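Local coordinates for protein endo-alpha-mannosidase (Bacteroides thetaiotaomicron, PDB 4ACY) that hydrolyses internal alpha-mannosidic linkages as a family GH99 endo-alpha-mannosidase, an activity tied to the processing of N-glycans, at residues A[111-117]-A[361-365]; A[161-165]-A[213-218]; A[263-267]-A[313-319]. All blocks are in the same frame, centred on the assembly; numbering follows the deposited sequence.

Interaction 1 of 3, residues A[111-117]-A[361-365]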
loop_
_atom_site.group_PDB
_atom_site.type_symbol
_atom_site.label_atom_id
_atom_site.label_comp_id
_atom_site.label_asym_id
_atom_site.label_seq_id
_atom_site.Cartn_x
_atom_site.Cartn_y
_atom_site.Cartn_z
HETATM N N MSE A 111 3.984 12.473 9.599
HETATM C CA MSE A 111 4.841 12.241 8.435
HETATM C C MSE A 111 4.051 12.335 7.138
HETATM O O MSE A 111 4.564 12.806 6.125
HETATM C CB MSE A 111 5.552 10.895 8.544
HETATM C CG MSE A 111 6.610 10.876 9.642
HETATM SE SE MSE A 111 7.230 9.075 9.986
HETATM C CE MSE A 111 8.724 9.508 11.154
ATOM N N HIS A 112 2.798 11.884 7.165
ATOM C CA HIS A 112 1.937 12.050 6.007
ATOM C C HIS A 112 1.644 13.528 5.750
ATOM O O HIS A 112 1.662 13.969 4.610
ATOM C CB HIS A 112 0.662 11.230 6.161
ATOM C CG HIS A 112 0.894 9.760 6.009
ATOM N ND1 HIS A 112 0.610 9.075 4.844
ATOM C CD2 HIS A 112 1.442 8.857 6.852
ATOM C CE1 HIS A 112 0.931 7.800 4.997
ATOM N NE2 HIS A 112 1.444 7.641 6.204
ATOM N N ILE A 113 1.406 14.292 6.820
ATOM C CA ILE A 113 1.238 15.748 6.678
ATOM C C ILE A 113 2.487 16.379 6.028
ATOM O O ILE A 113 2.374 17.176 5.089
ATOM C CB ILE A 113 0.851 16.413 8.036
ATOM C CG1 ILE A 113 -0.494 15.873 8.549
ATOM C CG2 ILE A 113 0.832 17.938 7.925
ATOM C CD1 ILE A 113 -1.648 15.839 7.510
ATOM N N LYS A 114 3.674 15.982 6.481
ATOM C CA LYS A 114 4.916 16.434 5.840
ATOM C C LYS A 114 4.964 16.092 4.340
ATOM O O LYS A 114 5.388 16.916 3.532
ATOM C CB LYS A 114 6.143 15.874 6.575
ATOM C CG LYS A 114 7.482 16.302 5.952
ATOM C CD LYS A 114 8.705 15.700 6.663
ATOM C CE LYS A 114 8.917 16.281 8.054
ATOM N NZ LYS A 114 10.069 15.621 8.732
ATOM N N ALA A 115 4.498 14.894 3.969
ATOM C CA ALA A 115 4.518 14.435 2.572
ATOM C C ALA A 115 3.350 14.960 1.729
ATOM O O ALA A 115 3.302 14.735 0.511
ATOM C CB ALA A 115 4.547 12.892 2.524
ATOM N N ASN A 116 2.419 15.670 2.376
ATOM C CA ASN A 116 1.192 16.175 1.735
ATOM C C ASN A 116 0.269 15.052 1.239
ATOM O O ASN A 116 -0.555 15.265 0.346
ATOM C CB ASN A 116 1.492 17.119 0.562
ATOM C CG ASN A 116 2.062 18.450 1.003
ATOM O OD1 ASN A 116 2.419 19.285 0.171
ATOM N ND2 ASN A 116 2.155 18.659 2.306
ATOM N N VAL A 117 0.417 13.870 1.828
ATOM C CA VAL A 117 -0.392 12.704 1.450
ATOM C C VAL A 117 -1.612 12.656 2.372
ATOM O O VAL A 117 -1.479 12.465 3.577
ATOM C CB VAL A 117 0.441 11.391 1.539
ATOM C CG1 VAL A 117 -0.452 10.140 1.314
ATOM C CG2 VAL A 117 1.622 11.417 0.545
ATOM N N LEU A 361 9.945 11.827 2.368
ATOM C CA LEU A 361 8.746 12.571 2.762
ATOM C C LEU A 361 8.743 13.940 2.096
ATOM O O LEU A 361 7.730 14.348 1.522
ATOM C CB LEU A 361 8.664 12.714 4.286
ATOM C CG LEU A 361 8.591 11.466 5.150
ATOM C CD1 LEU A 361 8.400 11.905 6.576
ATOM C CD2 LEU A 361 7.418 10.561 4.716
ATOM N N ILE A 362 9.875 14.646 2.182
ATOM C CA ILE A 362 10.068 15.933 1.496
ATOM C C ILE A 362 9.806 15.845 -0.000
ATOM O O ILE A 362 9.082 16.671 -0.568
ATOM C CB ILE A 362 11.511 16.479 1.746
ATOM C CG1 ILE A 362 11.730 16.707 3.246
ATOM C CG2 ILE A 362 11.763 17.748 0.939
ATOM C CD1 ILE A 362 13.212 16.906 3.657
ATOM N N ARG A 363 10.386 14.829 -0.640
ATOM C CA ARG A 363 10.283 14.679 -2.086
ATOM C C ARG A 363 8.865 14.275 -2.519
ATOM O O ARG A 363 8.413 14.640 -3.610
ATOM C CB ARG A 363 11.328 13.679 -2.590
ATOM C CG ARG A 363 11.613 13.735 -4.087
ATOM C CD ARG A 363 12.130 15.115 -4.502
ATOM N NE ARG A 363 12.545 15.142 -5.897
ATOM C CZ ARG A 363 12.816 16.264 -6.570
ATOM N NH1 ARG A 363 12.696 17.454 -5.981
ATOM N NH2 ARG A 363 13.197 16.196 -7.828
ATOM N N THR A 364 8.172 13.513 -1.671
ATOM C CA THR A 364 6.756 13.211 -1.901
ATOM C C THR A 364 5.905 14.494 -1.960
ATOM O O THR A 364 5.104 14.667 -2.884
ATOM C CB THR A 364 6.194 12.243 -0.838
ATOM O OG1 THR A 364 6.905 11.000 -0.913
ATOM C CG2 THR A 364 4.699 11.962 -1.091
ATOM N N ALA A 365 6.105 15.387 -0.992
ATOM C CA ALA A 365 5.404 16.678 -0.965
ATOM C C ALA A 365 5.604 17.449 -2.266
ATOM O O ALA A 365 4.651 18.031 -2.787
ATOM C CB ALA A 365 5.853 17.515 0.224
#
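The last turn of helix 102-115 leans on residues 361-365 of helix 359-376, the axes of the short segments 111-115 and 361-365 coming within 8.1 Å at 44° between their N-to-C directions, and Ala115 and Ala365 bring their CA atoms to 4.3 Å of each other. Two alanines meet at this close point, and two alpha-hydrogens use it: Ala115 CA lies 3.4 Å from Leu361 O, and Ala365 CA points at Ala115 O in turn, two CA-H...O contacts running in opposite senses. Leu361 reaches toward the other helix and packs against Met111 and Lys114. Its CD1 crosses the root of selenomethionine Met111, 3.6 Å from Met111 CB, and also touches Lys114 CD. The Lys114 chain passes Leu361 at about a right angle, leaving its CA directly opposite the backbone N (chi1 180°) and bending at chi3; its NZ goes on to a salt bridge with Asp358. These are two of the outer helices of a closed eight-stranded beta/alpha barrel, the TIM-barrel fold of the GH99 family: helix 102-115 leads into strand 117-124, and helix 359-376 follows the last barrel strand, so the contact joins the beginning and end of the ring. Further in, Thr364 CG2 wedges between Ala115 and Val117, 3.5 Å from Val117 CG2, while Thr364 OG1 bonds to Tyr360 O and Tyr307 OH. Both Val117 and Thr364 also rest on Ile324 of strand 322-324. The helix end is closed by a Schellman motif in which Asn116 takes positive phi. Ile113 O is gripped there by Asn116 N and by Asn116 ND2, the hydrogen bond from Asn116 ND2 to Ile113 O being 3.2 Å long and bent to 139° at hydrogen. Asn116 OD1 lies beside Ala365 CB, at 3.9 Å.

Interaction 2 of 3, residues A[161-165]-A[213-218]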
loop_
_atom_site.group_PDB
_atom_site.type_symbol
_atom_site.label_atom_id
_atom_site.label_comp_id
_atom_site.label_asym_id
_atom_site.label_seq_id
_atom_site.Cartn_x
_atom_site.Cartn_y
_atom_site.Cartn_z
ATOM N N PRO A 161 -15.497 -14.086 -2.723
ATOM C CA PRO A 161 -16.484 -13.005 -2.803
ATOM C C PRO A 161 -17.316 -12.861 -1.515
ATOM O O PRO A 161 -17.534 -11.738 -1.052
ATOM C CB PRO A 161 -17.335 -13.417 -4.006
ATOM C CG PRO A 161 -16.326 -14.087 -4.920
ATOM C CD PRO A 161 -15.421 -14.848 -3.987
ATOM N N GLN A 162 -17.765 -13.979 -0.943
ATOM C CA GLN A 162 -18.568 -13.942 0.283
ATOM C C GLN A 162 -17.816 -13.385 1.490
ATOM O O GLN A 162 -18.352 -12.571 2.228
ATOM C CB GLN A 162 -19.172 -15.321 0.614
ATOM C CG GLN A 162 -20.030 -15.357 1.896
ATOM C CD GLN A 162 -21.195 -14.353 1.883
ATOM O OE1 GLN A 162 -21.877 -14.168 0.864
ATOM N NE2 GLN A 162 -21.420 -13.704 3.016
ATOM N N THR A 163 -16.572 -13.807 1.696
ATOM C CA THR A 163 -15.857 -13.345 2.883
ATOM C C THR A 163 -15.358 -11.905 2.674
ATOM O O THR A 163 -15.245 -11.135 3.626
ATOM C CB THR A 163 -14.721 -14.295 3.320
ATOM O OG1 THR A 163 -13.763 -14.412 2.270
ATOM C CG2 THR A 163 -15.283 -15.699 3.665
ATOM N N VAL A 164 -15.101 -11.536 1.424
ATOM C CA VAL A 164 -14.798 -10.122 1.125
ATOM C C VAL A 164 -16.034 -9.267 1.459
ATOM O O VAL A 164 -15.910 -8.232 2.109
ATOM C CB VAL A 164 -14.297 -9.916 -0.323
ATOM C CG1 VAL A 164 -14.229 -8.419 -0.693
ATOM C CG2 VAL A 164 -12.921 -10.578 -0.505
ATOM N N ARG A 165 -17.226 -9.723 1.061
ATOM C CA ARG A 165 -18.457 -9.014 1.430
ATOM C C ARG A 165 -18.542 -8.807 2.932
ATOM O O ARG A 165 -18.819 -7.708 3.394
ATOM C CB ARG A 165 -19.719 -9.733 0.924
ATOM C CG ARG A 165 -20.944 -8.804 0.910
ATOM C CD ARG A 165 -22.217 -9.539 0.508
ATOM N NE ARG A 165 -23.259 -8.634 -0.016
ATOM C CZ ARG A 165 -24.028 -7.828 0.715
ATOM N NH1 ARG A 165 -23.907 -7.768 2.035
ATOM N NH2 ARG A 165 -24.928 -7.059 0.114
ATOM N N ILE A 213 -24.816 -11.825 -4.593
ATOM C CA ILE A 213 -24.507 -11.237 -3.288
ATOM C C ILE A 213 -24.071 -9.769 -3.430
ATOM O O ILE A 213 -23.190 -9.296 -2.705
ATOM C CB ILE A 213 -23.448 -12.075 -2.496
ATOM C CG1 ILE A 213 -22.175 -12.290 -3.325
ATOM C CG2 ILE A 213 -24.047 -13.412 -2.051
ATOM C CD1 ILE A 213 -20.951 -12.754 -2.489
ATOM N N SER A 214 -24.698 -9.050 -4.359
ATOM C CA SER A 214 -24.227 -7.713 -4.728
ATOM C C SER A 214 -24.216 -6.738 -3.565
ATOM O O SER A 214 -25.112 -6.747 -2.711
ATOM C CB SER A 214 -25.053 -7.120 -5.871
ATOM O OG SER A 214 -24.519 -5.866 -6.270
ATOM N N VAL A 215 -23.186 -5.901 -3.528
ATOM C CA VAL A 215 -23.161 -4.762 -2.603
ATOM C C VAL A 215 -23.600 -3.471 -3.310
ATOM O O VAL A 215 -23.664 -2.401 -2.695
ATOM C CB VAL A 215 -21.748 -4.535 -1.986
ATOM C CG1 VAL A 215 -21.426 -5.635 -0.994
ATOM C CG2 VAL A 215 -20.686 -4.445 -3.063
ATOM N N ARG A 216 -23.882 -3.568 -4.601
ATOM C CA ARG A 216 -24.202 -2.381 -5.373
ATOM C C ARG A 216 -25.537 -1.829 -4.905
ATOM O O ARG A 216 -26.517 -2.570 -4.739
ATOM C CB ARG A 216 -24.241 -2.665 -6.870
ATOM C CG ARG A 216 -22.903 -3.097 -7.505
ATOM C CD ARG A 216 -21.786 -2.127 -7.162
ATOM N NE ARG A 216 -20.536 -2.497 -7.835
ATOM C CZ ARG A 216 -19.382 -1.850 -7.680
ATOM N NH1 ARG A 216 -19.308 -0.788 -6.894
ATOM N NH2 ARG A 216 -18.301 -2.266 -8.332
ATOM N N ASN A 217 -25.533 -0.527 -4.646
ATOM C CA ASN A 217 -26.716 0.203 -4.197
ATOM C C ASN A 217 -27.228 -0.229 -2.832
ATOM O O ASN A 217 -28.393 -0.007 -2.485
ATOM C CB ASN A 217 -27.788 0.200 -5.289
ATOM C CG ASN A 217 -27.306 0.893 -6.537
ATOM O OD1 ASN A 217 -26.692 1.968 -6.470
ATOM N ND2 ASN A 217 -27.564 0.286 -7.683
ATOM N N THR A 218 -26.336 -0.846 -2.063
ATOM C CA THR A 218 -26.538 -1.062 -0.644
ATOM C C THR A 218 -25.680 -0.030 0.066
ATOM O O THR A 218 -24.923 0.697 -0.573
ATOM C CB THR A 218 -26.084 -2.474 -0.199
ATOM O OG1 THR A 218 -24.648 -2.534 -0.192
ATOM C CG2 THR A 218 -26.624 -3.539 -1.126
#
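Arg165 reaches out from the first turns of helix 161-175, an outer helix of the TIM barrel, and its guanidinium takes hold of two successive carbonyls in the loop that leads to strand 223-227. Arg165 NE donates to Ile213 O at 2.8 Å, and Arg165 NH2 donates to Ser214 O at the same length, 2.8 Å, the second bond being the straighter at 167°. Both acceptors lie close to the guanidinium plane, yet each carbonyl is met from above its own plane. Val215 CG1 sits over one face of the group, offset toward its rim and 3.6 Å from Arg165 NE; the two bonds at the edge hold the plane's rotation, and the methyl covers one face. With chi1 at -162°, CG swings away from the backbone N, and the extended chain slides past Ile213 and Val215 to the carbonyls. Beside it, Ile213 CD1 lies over the start of the helix, 4.0 Å from Pro161 CB, and Ile213 CG2 faces Gln162 OE1.

The loop itself is held in shape by an ST turn, Ser214 OG accepting from Arg216 N while also hydrogen-bonded to Ala208 O, and by a type II beta turn from Val215 to Thr218. Leu206 of helix 200-207 touches both Arg165 and Val215. At the close of the turn, Val215 O receives Thr218 N and Thr218 OG1 from the same face, the hydroxyl at 2.7 Å.

Interaction 3 of 3, residues A[263-267]-A[313-319]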
loop_
_atom_site.group_PDB
_atom_site.type_symbol
_atom_site.label_atom_id
_atom_site.label_comp_id
_atom_site.label_asym_id
_atom_site.label_seq_id
_atom_site.Cartn_x
_atom_site.Cartn_y
_atom_site.Cartn_z
ATOM N N TRP A 263 1.749 3.148 -18.693
ATOM C CA TRP A 263 0.764 3.902 -17.917
ATOM C C TRP A 263 -0.145 4.838 -18.726
ATOM O O TRP A 263 -1.348 4.892 -18.474
ATOM C CB TRP A 263 1.427 4.616 -16.741
ATOM C CG TRP A 263 1.879 3.650 -15.663
ATOM C CD1 TRP A 263 1.598 2.321 -15.582
ATOM C CD2 TRP A 263 2.646 3.970 -14.496
ATOM N NE1 TRP A 263 2.161 1.780 -14.447
ATOM C CE2 TRP A 263 2.803 2.775 -13.755
ATOM C CE3 TRP A 263 3.213 5.149 -14.004
ATOM C CZ2 TRP A 263 3.518 2.722 -12.537
ATOM C CZ3 TRP A 263 3.937 5.099 -12.794
ATOM C CH2 TRP A 263 4.063 3.893 -12.075
ATOM N N LYS A 264 0.406 5.564 -19.695
ATOM C CA LYS A 264 -0.444 6.382 -20.581
ATOM C C LYS A 264 -1.530 5.554 -21.285
ATOM O O LYS A 264 -2.710 5.930 -21.298
ATOM C CB LYS A 264 0.400 7.164 -21.593
ATOM C CG LYS A 264 1.121 8.338 -20.976
ATOM C CD LYS A 264 1.809 9.190 -22.044
ATOM C CE LYS A 264 2.485 10.397 -21.412
ATOM N NZ LYS A 264 3.074 11.310 -22.432
ATOM N N SER A 265 -1.132 4.417 -21.845
ATOM C CA SER A 265 -2.067 3.507 -22.519
ATOM C C SER A 265 -3.124 2.927 -21.558
ATOM O O SER A 265 -4.293 2.789 -21.908
ATOM C CB SER A 265 -1.278 2.415 -23.252
ATOM O OG SER A 265 -2.129 1.412 -23.780
HETATM N N MSE A 266 -2.719 2.600 -20.337
HETATM C CA MSE A 266 -3.660 2.058 -19.365
HETATM C C MSE A 266 -4.682 3.109 -18.938
HETATM O O MSE A 266 -5.875 2.803 -18.781
HETATM C CB MSE A 266 -2.914 1.453 -18.174
HETATM C CG MSE A 266 -2.220 0.153 -18.550
HETATM SE SE MSE A 266 -0.812 -0.372 -17.311
HETATM C CE MSE A 266 -1.937 -0.775 -15.790
ATOM N N GLN A 267 -4.217 4.345 -18.778
ATOM C CA GLN A 267 -5.109 5.472 -18.480
ATOM C C GLN A 267 -6.110 5.672 -19.611
ATOM O O GLN A 267 -7.287 5.937 -19.368
ATOM C CB GLN A 267 -4.309 6.763 -18.262
ATOM C CG GLN A 267 -5.154 8.068 -18.196
ATOM C CD GLN A 267 -6.158 8.106 -17.035
ATOM O OE1 GLN A 267 -6.157 7.249 -16.150
ATOM N NE2 GLN A 267 -7.034 9.110 -17.053
ATOM N N ALA A 313 6.243 9.759 -14.271
ATOM C CA ALA A 313 5.476 8.886 -15.177
ATOM C C ALA A 313 4.007 8.746 -14.743
ATOM O O ALA A 313 3.105 8.759 -15.579
ATOM C CB ALA A 313 6.127 7.518 -15.283
ATOM N N ALA A 314 3.778 8.603 -13.441
ATOM C CA ALA A 314 2.414 8.490 -12.913
ATOM C C ALA A 314 1.613 9.767 -13.176
ATOM O O ALA A 314 0.471 9.703 -13.617
ATOM C CB ALA A 314 2.418 8.149 -11.438
ATOM N N ILE A 315 2.227 10.924 -12.947
ATOM C CA ILE A 315 1.549 12.203 -13.187
ATOM C C ILE A 315 1.266 12.377 -14.680
ATOM O O ILE A 315 0.148 12.729 -15.068
ATOM C CB ILE A 315 2.367 13.387 -12.632
ATOM C CG1 ILE A 315 2.407 13.333 -11.093
ATOM C CG2 ILE A 315 1.788 14.737 -13.109
ATOM C CD1 ILE A 315 3.459 14.237 -10.493
ATOM N N GLU A 316 2.276 12.101 -15.505
ATOM C CA GLU A 316 2.162 12.263 -16.960
ATOM C C GLU A 316 1.163 11.312 -17.621
ATOM O O GLU A 316 0.702 11.572 -18.735
ATOM C CB GLU A 316 3.538 12.135 -17.628
ATOM C CG GLU A 316 4.398 13.371 -17.491
ATOM C CD GLU A 316 5.730 13.260 -18.220
ATOM O OE1 GLU A 316 6.035 12.183 -18.790
ATOM O OE2 GLU A 316 6.481 14.263 -18.222
ATOM N N SER A 317 0.830 10.213 -16.949
ATOM C CA SER A 317 -0.153 9.269 -17.482
ATOM C C SER A 317 -1.536 9.901 -17.595
ATOM O O SER A 317 -2.363 9.442 -18.385
ATOM C CB SER A 317 -0.239 8.022 -16.602
ATOM O OG SER A 317 -0.934 8.301 -15.395
ATOM N N GLY A 318 -1.786 10.932 -16.782
ATOM C CA GLY A 318 -3.104 11.570 -16.706
ATOM C C GLY A 318 -4.051 10.946 -15.680
ATOM O O GLY A 318 -5.216 11.341 -15.586
ATOM N N ALA A 319 -3.559 9.974 -14.906
ATOM C CA ALA A 319 -4.350 9.352 -13.838
ATOM C C ALA A 319 -4.838 10.413 -12.861
ATOM O O ALA A 319 -4.154 11.420 -12.639
ATOM C CB ALA A 319 -3.531 8.311 -13.104
#
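Gln267 runs along the chain that leaves helix 305-316, meeting backbone atoms at each step from CB to its amide. Gln267 CB starts 3.3 Å from Ser317 O. Directed away from its own backbone N by a chi1 of 169°, Gln267 CG comes closer still to Ser317 O, at 3.1 Å. A bend at chi2 then carries the amide beyond Ser317: Gln267 CD lies against the carbonyl of Gly318, Gln267 OE1 rests 3.6 Å from Ala319 CA, and Gln267 NE2 comes within 3.2 Å of Gly318 O, although the angle is too poor for a hydrogen bond. Gly318 has positive phi, a backbone setting that suits glycine.

One turn back, Trp263, itself buried, carries the inner side of the contact. Its CB meets Ser317 CB, and the benzo edge of the indole is directed at the helix backbone, with Ala314 N close to the ring plane and 3.5 Å from Trp263 CE3; Trp263 CZ3 reaches Ala314 CB at 3.7 Å. Trp263 NE1 is bonded to Ala257 O. Lys264 takes the outer side, its extended chain placing Lys264 CE 3.4 Å from Glu316 O, while NZ and the Glu316 carboxylate, of opposite charge, stay apart. Ser317 OG braces the exit from the helix: it donates to Ala314 O and accepts from Ala319 N, the latter an ST turn.

Helices 263-272 and 305-316 are thus joined on the outside of the TIM barrel, outside strand 276-281, where Phe277 meets the Trp263 ring edge-to-face, Ala314 touches Val281 and Ala319 touches Pro279, while Ile315 turns from the contact to pack on helix 359-376 and Ile322 of strand 322-324.

Followed from the N terminus, the chain opens interaction 1 at 111-117, at the end of helix 102-115, and closes it only at 361-365, after the last of the eight strands has been laid down. Both other contacts fall within that long loop. Interaction 2 opens and closes first, tying helix 161-175 to the loop before strand 223-227; interaction 3 follows in series, linking helix 263-272 to the end of helix 305-316. None crosses another. Interactions 1 and 2 lie on opposite sides of the chain's centre, their centres 35 Å apart, whereas interaction 3 comes within about 8 Å of interaction 1 at the nearest atoms: interaction 1 uses helix 359-376 directly, and helix 305-316 of interaction 3 packs on it.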